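Local atomic coordinates of malonate decarboxylase subunit alpha (Acinetobacter baumannii ATCC 17978, PDB entry 6MPR), a protein that probably serves as the acyl-carrier-protein transferase of malonate decarboxylase, exchanging acetyl for malonyl on the carrier protein so that the malonyl thioester can be decarboxylated. Residues 154-166 with 187-201. Residues are numbered along the deposited sequence; the frame is centred on the assembly and turned at random.
Sequences LIPNVVLSAGFMA and PAAFSDGIVIVQVNE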
loop_
_atom_site.group_PDB
_atom_site.type_symbol
_atom_site.label_atom_id
_atom_site.label_comp_id
_atom_site.label_asym_id
_atom_site.label_seq_id
_atom_site.Cartn_x
_atom_site.Cartn_y
_atom_site.Cartn_z
ATOM N N LEU A 154 4.604 15.786 -1.143
ATOM C CA LEU A 154 3.521 16.558 -0.543
ATOM C C LEU A 154 3.640 16.514 0.973
ATOM O O LEU A 154 2.675 16.243 1.685
ATOM C CB LEU A 154 2.147 16.030 -0.969
ATOM C CG LEU A 154 1.761 16.199 -2.443
ATOM C CD1 LEU A 154 0.377 15.616 -2.755
ATOM C CD2 LEU A 154 1.829 17.682 -2.792
ATOM N N ILE A 155 4.839 16.766 1.495
ATOM C CA ILE A 155 5.045 16.639 2.939
ATOM C C ILE A 155 4.238 17.741 3.613
ATOM O O ILE A 155 4.424 18.927 3.293
ATOM C CB ILE A 155 6.537 16.707 3.309
ATOM C CG1 ILE A 155 7.302 15.565 2.634
ATOM C CG2 ILE A 155 6.704 16.658 4.837
ATOM C CD1 ILE A 155 8.836 15.614 2.854
ATOM N N PRO A 156 3.321 17.409 4.521
ATOM C CA PRO A 156 2.352 18.410 4.982
ATOM C C PRO A 156 2.944 19.319 6.045
ATOM O O PRO A 156 3.702 18.886 6.919
ATOM C CB PRO A 156 1.204 17.560 5.542
ATOM C CG PRO A 156 1.889 16.311 6.026
ATOM C CD PRO A 156 3.022 16.062 5.039
ATOM N N ASN A 157 2.597 20.601 5.950
ATOM C CA ASN A 157 2.984 21.585 6.962
ATOM C C ASN A 157 2.016 21.639 8.130
ATOM O O ASN A 157 2.425 21.972 9.257
ATOM C CB ASN A 157 3.063 22.982 6.347
ATOM C CG ASN A 157 4.055 23.057 5.221
ATOM O OD1 ASN A 157 3.687 23.262 4.065
ATOM N ND2 ASN A 157 5.335 22.913 5.553
ATOM N N VAL A 158 0.739 21.346 7.875
ATOM C CA VAL A 158 -0.331 21.418 8.863
ATOM C C VAL A 158 -1.269 20.247 8.601
ATOM O O VAL A 158 -1.569 19.927 7.446
ATOM C CB VAL A 158 -1.113 22.748 8.774
ATOM C CG1 VAL A 158 -2.261 22.781 9.797
ATOM C CG2 VAL A 158 -0.169 23.947 8.942
ATOM N N VAL A 159 -1.721 19.602 9.665
ATOM C CA VAL A 159 -2.761 18.584 9.564
ATOM C C VAL A 159 -3.898 18.955 10.507
ATOM O O VAL A 159 -3.669 19.186 11.701
ATOM C CB VAL A 159 -2.219 17.179 9.878
ATOM C CG1 VAL A 159 -3.335 16.154 9.784
ATOM C CG2 VAL A 159 -1.088 16.808 8.905
ATOM N N LEU A 160 -5.119 19.001 9.963
ATOM C CA LEU A 160 -6.348 19.344 10.688
ATOM C C LEU A 160 -7.223 18.095 10.705
ATOM O O LEU A 160 -7.768 17.693 9.667
ATOM C CB LEU A 160 -7.070 20.512 10.016
ATOM C CG LEU A 160 -6.258 21.787 9.789
ATOM C CD1 LEU A 160 -7.122 22.816 9.023
ATOM C CD2 LEU A 160 -5.783 22.339 11.130
ATOM N N SER A 161 -7.346 17.469 11.876
ATOM C CA SER A 161 -7.961 16.153 11.998
ATOM C C SER A 161 -9.011 16.169 13.096
ATOM O O SER A 161 -9.170 17.149 13.824
ATOM C CB SER A 161 -6.915 15.065 12.302
ATOM O OG SER A 161 -6.029 14.884 11.220
ATOM N N ALA A 162 -9.749 15.063 13.212
ATOM C CA ALA A 162 -10.818 14.943 14.198
ATOM C C ALA A 162 -10.763 13.615 14.940
ATOM O O ALA A 162 -10.381 12.585 14.374
ATOM C CB ALA A 162 -12.196 15.067 13.534
ATOM N N GLY A 163 -11.207 13.640 16.206
ATOM C CA GLY A 163 -11.337 12.436 17.000
ATOM C C GLY A 163 -12.485 12.548 17.989
ATOM O O GLY A 163 -13.135 13.587 18.111
ATOM N N PHE A 164 -12.739 11.444 18.697
ATOM C CA PHE A 164 -13.805 11.432 19.697
ATOM C C PHE A 164 -13.378 12.146 20.969
ATOM O O PHE A 164 -14.138 12.945 21.529
ATOM C CB PHE A 164 -14.206 9.994 20.036
ATOM C CG PHE A 164 -15.081 9.351 19.006
ATOM C CD1 PHE A 164 -16.429 9.678 18.920
ATOM C CD2 PHE A 164 -14.566 8.400 18.134
ATOM C CE1 PHE A 164 -17.245 9.076 17.973
ATOM C CE2 PHE A 164 -15.375 7.809 17.179
ATOM C CZ PHE A 164 -16.713 8.132 17.106
ATOM N N MET A 165 -12.174 11.853 21.454
ATOM C CA MET A 165 -11.791 12.294 22.788
ATOM C C MET A 165 -10.295 12.566 22.825
ATOM O O MET A 165 -9.514 11.898 22.141
ATOM C CB MET A 165 -12.190 11.231 23.827
ATOM C CG MET A 165 -11.984 11.625 25.260
ATOM S SD MET A 165 -12.516 10.292 26.365
ATOM C CE MET A 165 -14.231 10.757 26.636
ATOM N N ALA A 166 -9.908 13.580 23.591
ATOM C CA ALA A 166 -8.507 13.832 23.886
ATOM C C ALA A 166 -8.346 14.040 25.380
ATOM O O ALA A 166 -9.266 14.504 26.060
ATOM C CB ALA A 166 -7.960 15.059 23.151
ATOM N N PRO A 187 3.112 11.716 8.946
ATOM C CA PRO A 187 4.091 12.492 8.159
ATOM C C PRO A 187 4.377 13.877 8.716
ATOM O O PRO A 187 5.529 14.333 8.682
ATOM C CB PRO A 187 3.433 12.564 6.771
ATOM C CG PRO A 187 2.673 11.261 6.682
ATOM C CD PRO A 187 2.076 11.121 8.085
ATOM N N ALA A 188 3.359 14.558 9.245
ATOM C CA ALA A 188 3.546 15.879 9.842
ATOM C C ALA A 188 4.199 15.797 11.213
ATOM O O ALA A 188 5.044 16.632 11.563
ATOM C CB ALA A 188 2.200 16.585 9.972
ATOM N N ALA A 189 3.794 14.810 12.006
ATOM C CA ALA A 189 4.305 14.691 13.361
ATOM C C ALA A 189 5.810 14.472 13.359
ATOM O O ALA A 189 6.491 14.834 14.323
ATOM C CB ALA A 189 3.585 13.552 14.085
ATOM N N PHE A 190 6.354 13.893 12.286
ATOM C CA PHE A 190 7.779 13.600 12.233
ATOM C C PHE A 190 8.523 14.454 11.210
ATOM O O PHE A 190 9.611 14.081 10.762
ATOM C CB PHE A 190 7.965 12.101 11.995
ATOM C CG PHE A 190 7.504 11.282 13.169
ATOM C CD1 PHE A 190 6.183 10.868 13.273
ATOM C CD2 PHE A 190 8.366 11.017 14.211
ATOM C CE1 PHE A 190 5.742 10.158 14.387
ATOM C CE2 PHE A 190 7.929 10.313 15.334
ATOM C CZ PHE A 190 6.625 9.890 15.417
ATOM N N SER A 191 7.975 15.607 10.855
ATOM C CA SER A 191 8.701 16.540 9.999
ATOM C C SER A 191 8.554 17.970 10.504
ATOM O O SER A 191 8.736 18.908 9.724
ATOM C CB SER A 191 8.225 16.451 8.550
ATOM O OG SER A 191 6.812 16.653 8.478
ATOM N N ASP A 192 8.209 18.152 11.783
ATOM C CA ASP A 192 7.933 19.467 12.347
ATOM C C ASP A 192 6.811 20.181 11.599
ATOM O O ASP A 192 6.838 21.402 11.428
ATOM C CB ASP A 192 9.212 20.304 12.403
ATOM C CG ASP A 192 10.119 19.858 13.535
ATOM O OD1 ASP A 192 9.791 20.146 14.710
ATOM O OD2 ASP A 192 11.117 19.170 13.256
ATOM N N GLY A 193 5.815 19.403 11.133
ATOM C CA GLY A 193 4.520 19.949 10.801
ATOM C C GLY A 193 3.737 20.231 12.070
ATOM O O GLY A 193 4.174 19.922 13.179
ATOM N N ILE A 194 2.570 20.847 11.913
ATOM C CA ILE A 194 1.727 21.199 13.057
ATOM C C ILE A 194 0.407 20.437 12.955
ATOM O O ILE A 194 -0.290 20.514 11.933
ATOM C CB ILE A 194 1.514 22.719 13.140
ATOM C CG1 ILE A 194 2.882 23.399 13.326
ATOM C CG2 ILE A 194 0.541 23.055 14.269
ATOM C CD1 ILE A 194 2.825 24.879 13.466
ATOM N N VAL A 195 0.076 19.686 14.007
ATOM C CA VAL A 195 -1.068 18.773 14.016
ATOM C C VAL A 195 -2.074 19.329 15.015
ATOM O O VAL A 195 -1.759 19.488 16.201
ATOM C CB VAL A 195 -0.636 17.341 14.374
ATOM C CG1 VAL A 195 -1.836 16.376 14.524
ATOM C CG2 VAL A 195 0.355 16.785 13.310
ATOM N N ILE A 196 -3.275 19.641 14.534
ATOM C CA ILE A 196 -4.367 20.126 15.370
ATOM C C ILE A 196 -5.521 19.151 15.236
ATOM O O ILE A 196 -5.963 18.867 14.121
ATOM C CB ILE A 196 -4.818 21.539 14.959
ATOM C CG1 ILE A 196 -3.639 22.514 15.021
ATOM C CG2 ILE A 196 -5.976 22.002 15.848
ATOM C CD1 ILE A 196 -3.834 23.720 14.172
ATOM N N VAL A 197 -6.029 18.660 16.365
ATOM C CA VAL A 197 -7.110 17.673 16.374
ATOM C C VAL A 197 -8.312 18.266 17.107
ATOM O O VAL A 197 -8.232 18.586 18.300
ATOM C CB VAL A 197 -6.672 16.348 17.025
ATOM C CG1 VAL A 197 -7.753 15.277 16.850
ATOM C CG2 VAL A 197 -5.346 15.868 16.422
ATOM N N GLN A 198 -9.438 18.387 16.410
ATOM C CA GLN A 198 -10.683 18.676 17.109
ATOM C C GLN A 198 -11.234 17.391 17.729
ATOM O O GLN A 198 -11.163 16.314 17.128
ATOM C CB GLN A 198 -11.707 19.306 16.160
ATOM C CG GLN A 198 -12.188 18.372 15.032
ATOM C CD GLN A 198 -13.488 18.843 14.437
ATOM O OE1 GLN A 198 -13.502 19.705 13.558
ATOM N NE2 GLN A 198 -14.600 18.285 14.919
ATOM N N VAL A 199 -11.763 17.498 18.953
ATOM C CA VAL A 199 -12.356 16.341 19.619
ATOM C C VAL A 199 -13.755 16.672 20.112
ATOM O O VAL A 199 -14.073 17.824 20.430
ATOM C CB VAL A 199 -11.496 15.805 20.792
ATOM C CG1 VAL A 199 -10.174 15.247 20.265
ATOM C CG2 VAL A 199 -11.259 16.886 21.855
ATOM N N ASN A 200 -14.591 15.634 20.196
ATOM C CA ASN A 200 -15.943 15.811 20.719
ATOM C C ASN A 200 -15.931 16.108 22.211
ATOM O O ASN A 200 -16.776 16.872 22.692
ATOM C CB ASN A 200 -16.797 14.571 20.459
ATOM C CG ASN A 200 -17.045 14.337 18.987
ATOM O OD1 ASN A 200 -16.700 15.174 18.148
ATOM N ND2 ASN A 200 -17.639 13.202 18.663
ATOM N N GLU A 201 -14.983 15.520 22.945
ATOM C CA GLU A 201 -14.899 15.613 24.399
ATOM C C GLU A 201 -13.447 15.734 24.842
ATOM O O GLU A 201 -12.558 15.091 24.279
ATOM C CB GLU A 201 -15.467 14.359 25.061
ATOM C CG GLU A 201 -16.944 14.272 25.180
ATOM C CD GLU A 201 -17.314 13.001 25.907
ATOM O OE1 GLU A 201 -17.302 11.932 25.265
ATOM O OE2 GLU A 201 -17.552 13.066 27.131
HETATM O O HOH W 1 6.320 19.317 7.435
HETATM O O HOH W 2 6.458 21.792 8.306
HETATM O O HOH W 3 -14.334 16.177 16.923
HETATM O O HOH W 4 -16.463 11.259 23.056
#
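L160 and I196 lie side by side and point the same way from neighbouring parallel strands, CD2 of L160 resting 3.9 Å from CD1 of I196; V158, I194, A162 and Q198 share this face. On the other face the tightest touch is V159 CG2 to A188 CB, 3.5 Å. With chi1 at 179°, CG2 stands anti to the carbonyl carbon and beside the backbone N, which puts it against the alanine. Strand 158-163, helix 181-189 and strand 194-199 make a beta-alpha-beta crossover between neighbouring strands of a parallel sheet. The straightest backbone bond is I196 N to V159 O, 2.9 Å and 175°. Q198 lays CG against A162 CB at 3.6 Å. At the corner, the F164 ring and N200 amide run alongside with planes 86° apart, ND2 3.7 Å from CD1; N200 OD1 accepts from F229 N, and the F229 ring meets F164 edge-to-face. F164 and M165 form a classic beta bulge against strand 172-173. One water donates to P156 O (2.7 Å) and S191 OG (2.9 Å); another accepts from Q198 NE2 near the corner. Apolar side chains thus line both faces, E65 and L75 N satisfy the buried S161 OG and Q198 OE1, and waters bridge the ends.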